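Local structure of general secretion pathway protein C (Vibrio cholerae, 2I6V) at residues D41-L46 with M70-E75. The protein is the PDZ domain of a component that probably serves the type II secretion system exporting proteins, cholera toxin among them, through the outer membrane. Sequence-based numbering, arbitrary orientation.
Sequences DMAVAL and MSLTVE
Thr73 O is shared by two successive N-H groups, and the hydrogen bonds locate the irregularity: it takes a nearly straight bond from Val44 N (2.9 Å, 175° at the hydrogen) and a weak one from Ala45 N at 3.5 Å. Together with the one-residue register shift between the Ala43–Val74 and Ala45–Thr73 pairs, this defines a classic beta bulge. Thr73 N returns a bond to Ala45 O, approaching from above the carbonyl plane, 37° out of it. On the Met42 side of the bulge, Met42 and Glu75 form a hydrogen-bonded antiparallel pair with two backbone bonds.

Strand 42-46 pairs with strand 69-76 in the antiparallel sheet of this PDZ domain, with helix 54-62 in the connection between them.

From Thr73 CB, which lies 3.8 Å from Ala45 CB, the side chain forks. OG1 stays close to that same methyl but hydrogen-bonds to Asp82 OD1 on strand 79-86, while CG2, anti to the backbone N, meets Val44 CG2 at 3.8 Å.

Leu46 and Leu72 share the other face of the sheet with Ala43 and Val74. Leu46 CG, anti to the backbone N (chi1 -171°), carries CD1 across to strand 69-76, where it lies 3.3 Å from Ser71 O, 3.7 Å from Met70 CE and 4.1 Å from Leu72 CD1; Leu60 and Phe61 of helix 54-62 also touch this side chain. At the Asp41 end, Asp41 OD2 lies 4.0 Å from Val74 CG2 while forming a salt bridge with Arg76 and accepting a hydrogen bond from Gln38 N.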
ATOM      1  N   ASP A  41       8.159   3.179  -5.353  1.00  9.31           N
ATOM      2  CA  ASP A  41       6.816   3.657  -5.663  1.00 11.38           C
ATOM      3  C   ASP A  41       6.279   4.386  -4.439  1.00 10.16           C
ATOM      4  O   ASP A  41       6.644   4.055  -3.308  1.00 10.34           O
ATOM      5  CB  ASP A  41       5.875   2.496  -5.948  1.00 10.40           C
ATOM      6  CG  ASP A  41       6.029   1.927  -7.341  1.00 14.04           C
ATOM      7  OD1 ASP A  41       6.700   2.554  -8.184  1.00 12.48           O
ATOM      8  OD2 ASP A  41       5.438   0.848  -7.580  1.00 10.70           O
ATOM      9  N   MET A  42       5.400   5.358  -4.656  1.00 10.04           N
ATOM     10  CA  MET A  42       4.765   6.059  -3.527  1.00 10.23           C
ATOM     11  C   MET A  42       3.318   5.622  -3.348  1.00  9.61           C
ATOM     12  O   MET A  42       2.480   5.904  -4.194  1.00 12.94           O
ATOM     13  CB  MET A  42       4.815   7.578  -3.718  1.00 10.99           C
ATOM     14  CG  MET A  42       6.155   8.196  -3.360  1.00 12.67           C
ATOM     15  SD  MET A  42       6.516   8.016  -1.596  1.00 11.94           S
ATOM     16  CE  MET A  42       5.099   8.871  -0.906  1.00 13.57           C
ATOM     17  N   ALA A  43       3.021   4.952  -2.240  1.00  9.27           N
ATOM     18  CA  ALA A  43       1.665   4.473  -1.994  1.00  8.64           C
ATOM     19  C   ALA A  43       0.850   5.595  -1.374  1.00 10.38           C
ATOM     20  O   ALA A  43       1.275   6.223  -0.398  1.00  9.83           O
ATOM     21  CB  ALA A  43       1.689   3.282  -1.072  1.00 10.33           C
ATOM     22  N   VAL A  44      -0.321   5.850  -1.945  1.00  9.96           N
ATOM     23  CA  VAL A  44      -1.122   6.983  -1.487  1.00 13.60           C
ATOM     24  C   VAL A  44      -2.534   6.606  -1.048  1.00 14.62           C
ATOM     25  O   VAL A  44      -3.164   7.328  -0.267  1.00 15.04           O
ATOM     26  CB  VAL A  44      -1.166   8.098  -2.546  1.00 13.61           C
ATOM     27  CG1 VAL A  44       0.246   8.608  -2.833  1.00 15.94           C
ATOM     28  CG2 VAL A  44      -1.805   7.591  -3.831  1.00 16.90           C
ATOM     29  N   ALA A  45      -3.039   5.479  -1.535  1.00 10.55           N
ATOM     30  CA  ALA A  45      -4.365   5.034  -1.109  1.00 11.87           C
ATOM     31  C   ALA A  45      -4.446   3.523  -1.026  1.00 12.96           C
ATOM     32  O   ALA A  45      -3.684   2.809  -1.684  1.00 13.43           O
ATOM     33  CB  ALA A  45      -5.432   5.571  -2.055  1.00 12.23           C
ATOM     34  N   LEU A  46      -5.394   3.046  -0.228  1.00 12.22           N
ATOM     35  CA  LEU A  46      -5.663   1.624  -0.087  1.00 13.17           C
ATOM     36  C   LEU A  46      -7.172   1.448  -0.208  1.00 15.16           C
ATOM     37  O   LEU A  46      -7.927   2.057   0.548  1.00 13.27           O
ATOM     38  CB  LEU A  46      -5.165   1.149   1.282  1.00 15.43           C
ATOM     39  CG  LEU A  46      -5.133  -0.342   1.594  1.00 14.96           C
ATOM     40  CD1 LEU A  46      -4.494  -1.127   0.449  1.00 20.48           C
ATOM     41  CD2 LEU A  46      -4.361  -0.566   2.902  1.00 17.50           C
ATOM     42  N   MET A  70      -7.378  -6.440  -2.238  1.00 17.88           N
ATOM     43  CA  MET A  70      -7.213  -5.018  -1.926  1.00 18.99           C
ATOM     44  C   MET A  70      -6.610  -4.316  -3.131  1.00 16.70           C
ATOM     45  O   MET A  70      -5.928  -4.943  -3.939  1.00 15.57           O
ATOM     46  CB  MET A  70      -6.241  -4.821  -0.768  1.00 16.24           C
ATOM     47  CG  MET A  70      -6.616  -5.479   0.521  1.00 25.05           C
ATOM     48  SD  MET A  70      -5.532  -4.867   1.818  1.00 29.62           S
ATOM     49  CE  MET A  70      -3.963  -4.771   0.972  1.00 22.82           C
ATOM     50  N   SER A  71      -6.846  -3.014  -3.249  1.00 16.22           N
ATOM     51  CA  SER A  71      -6.137  -2.224  -4.254  1.00 15.78           C
ATOM     52  C   SER A  71      -5.252  -1.206  -3.568  1.00 17.93           C
ATOM     53  O   SER A  71      -5.667  -0.550  -2.610  1.00 20.99           O
ATOM     54  CB  SER A  71      -7.107  -1.499  -5.175  1.00 18.34           C
ATOM     55  OG  SER A  71      -7.649  -0.377  -4.505  1.00 25.95           O
ATOM     56  N   LEU A  72      -4.034  -1.070  -4.066  1.00 13.69           N
ATOM     57  CA  LEU A  72      -3.104  -0.078  -3.558  1.00 12.94           C
ATOM     58  C   LEU A  72      -2.857   0.907  -4.691  1.00 12.81           C
ATOM     59  O   LEU A  72      -2.434   0.512  -5.774  1.00 12.34           O
ATOM     60  CB  LEU A  72      -1.802  -0.768  -3.168  1.00 13.69           C
ATOM     61  CG  LEU A  72      -0.687   0.015  -2.488  1.00 15.09           C
ATOM     62  CD1 LEU A  72      -1.104   0.503  -1.101  1.00 15.14           C
ATOM     63  CD2 LEU A  72       0.536  -0.884  -2.385  1.00 16.14           C
ATOM     64  N   THR A  73      -3.141   2.186  -4.452  1.00 10.58           N
ATOM     65  CA  THR A  73      -2.892   3.200  -5.460  1.00 10.72           C
ATOM     66  C   THR A  73      -1.477   3.706  -5.246  1.00 11.63           C
ATOM     67  O   THR A  73      -1.138   4.146  -4.147  1.00 12.15           O
ATOM     68  CB  THR A  73      -3.874   4.384  -5.342  1.00 10.49           C
ATOM     69  OG1 THR A  73      -5.222   3.910  -5.479  1.00 11.89           O
ATOM     70  CG2 THR A  73      -3.592   5.422  -6.434  1.00 13.63           C
ATOM     71  N   VAL A  74      -0.653   3.644  -6.286  1.00 10.49           N
ATOM     72  CA  VAL A  74       0.719   4.157  -6.160  1.00 10.44           C
ATOM     73  C   VAL A  74       1.010   5.249  -7.180  1.00 11.82           C
ATOM     74  O   VAL A  74       0.365   5.315  -8.226  1.00 11.77           O
ATOM     75  CB  VAL A  74       1.777   3.047  -6.304  1.00  9.49           C
ATOM     76  CG1 VAL A  74       1.541   1.945  -5.265  1.00 12.31           C
ATOM     77  CG2 VAL A  74       1.776   2.479  -7.727  1.00 11.52           C
ATOM     78  N   GLU A  75       1.988   6.090  -6.863  1.00 10.31           N
ATOM     79  CA  GLU A  75       2.452   7.126  -7.775  1.00 10.86           C
ATOM     80  C   GLU A  75       3.863   6.765  -8.227  1.00 11.91           C
ATOM     81  O   GLU A  75       4.728   6.456  -7.402  1.00 12.50           O
ATOM     82  CB  GLU A  75       2.455   8.476  -7.069  1.00 13.25           C
ATOM     83  CG  GLU A  75       2.493   9.677  -7.990  1.00 19.09           C
ATOM     84  CD  GLU A  75       2.010  10.929  -7.283  1.00 22.42           C
ATOM     85  OE1 GLU A  75       2.714  11.393  -6.363  1.00 23.72           O
ATOM     86  OE2 GLU A  75       0.914  11.434  -7.623  1.00 26.41           O
TER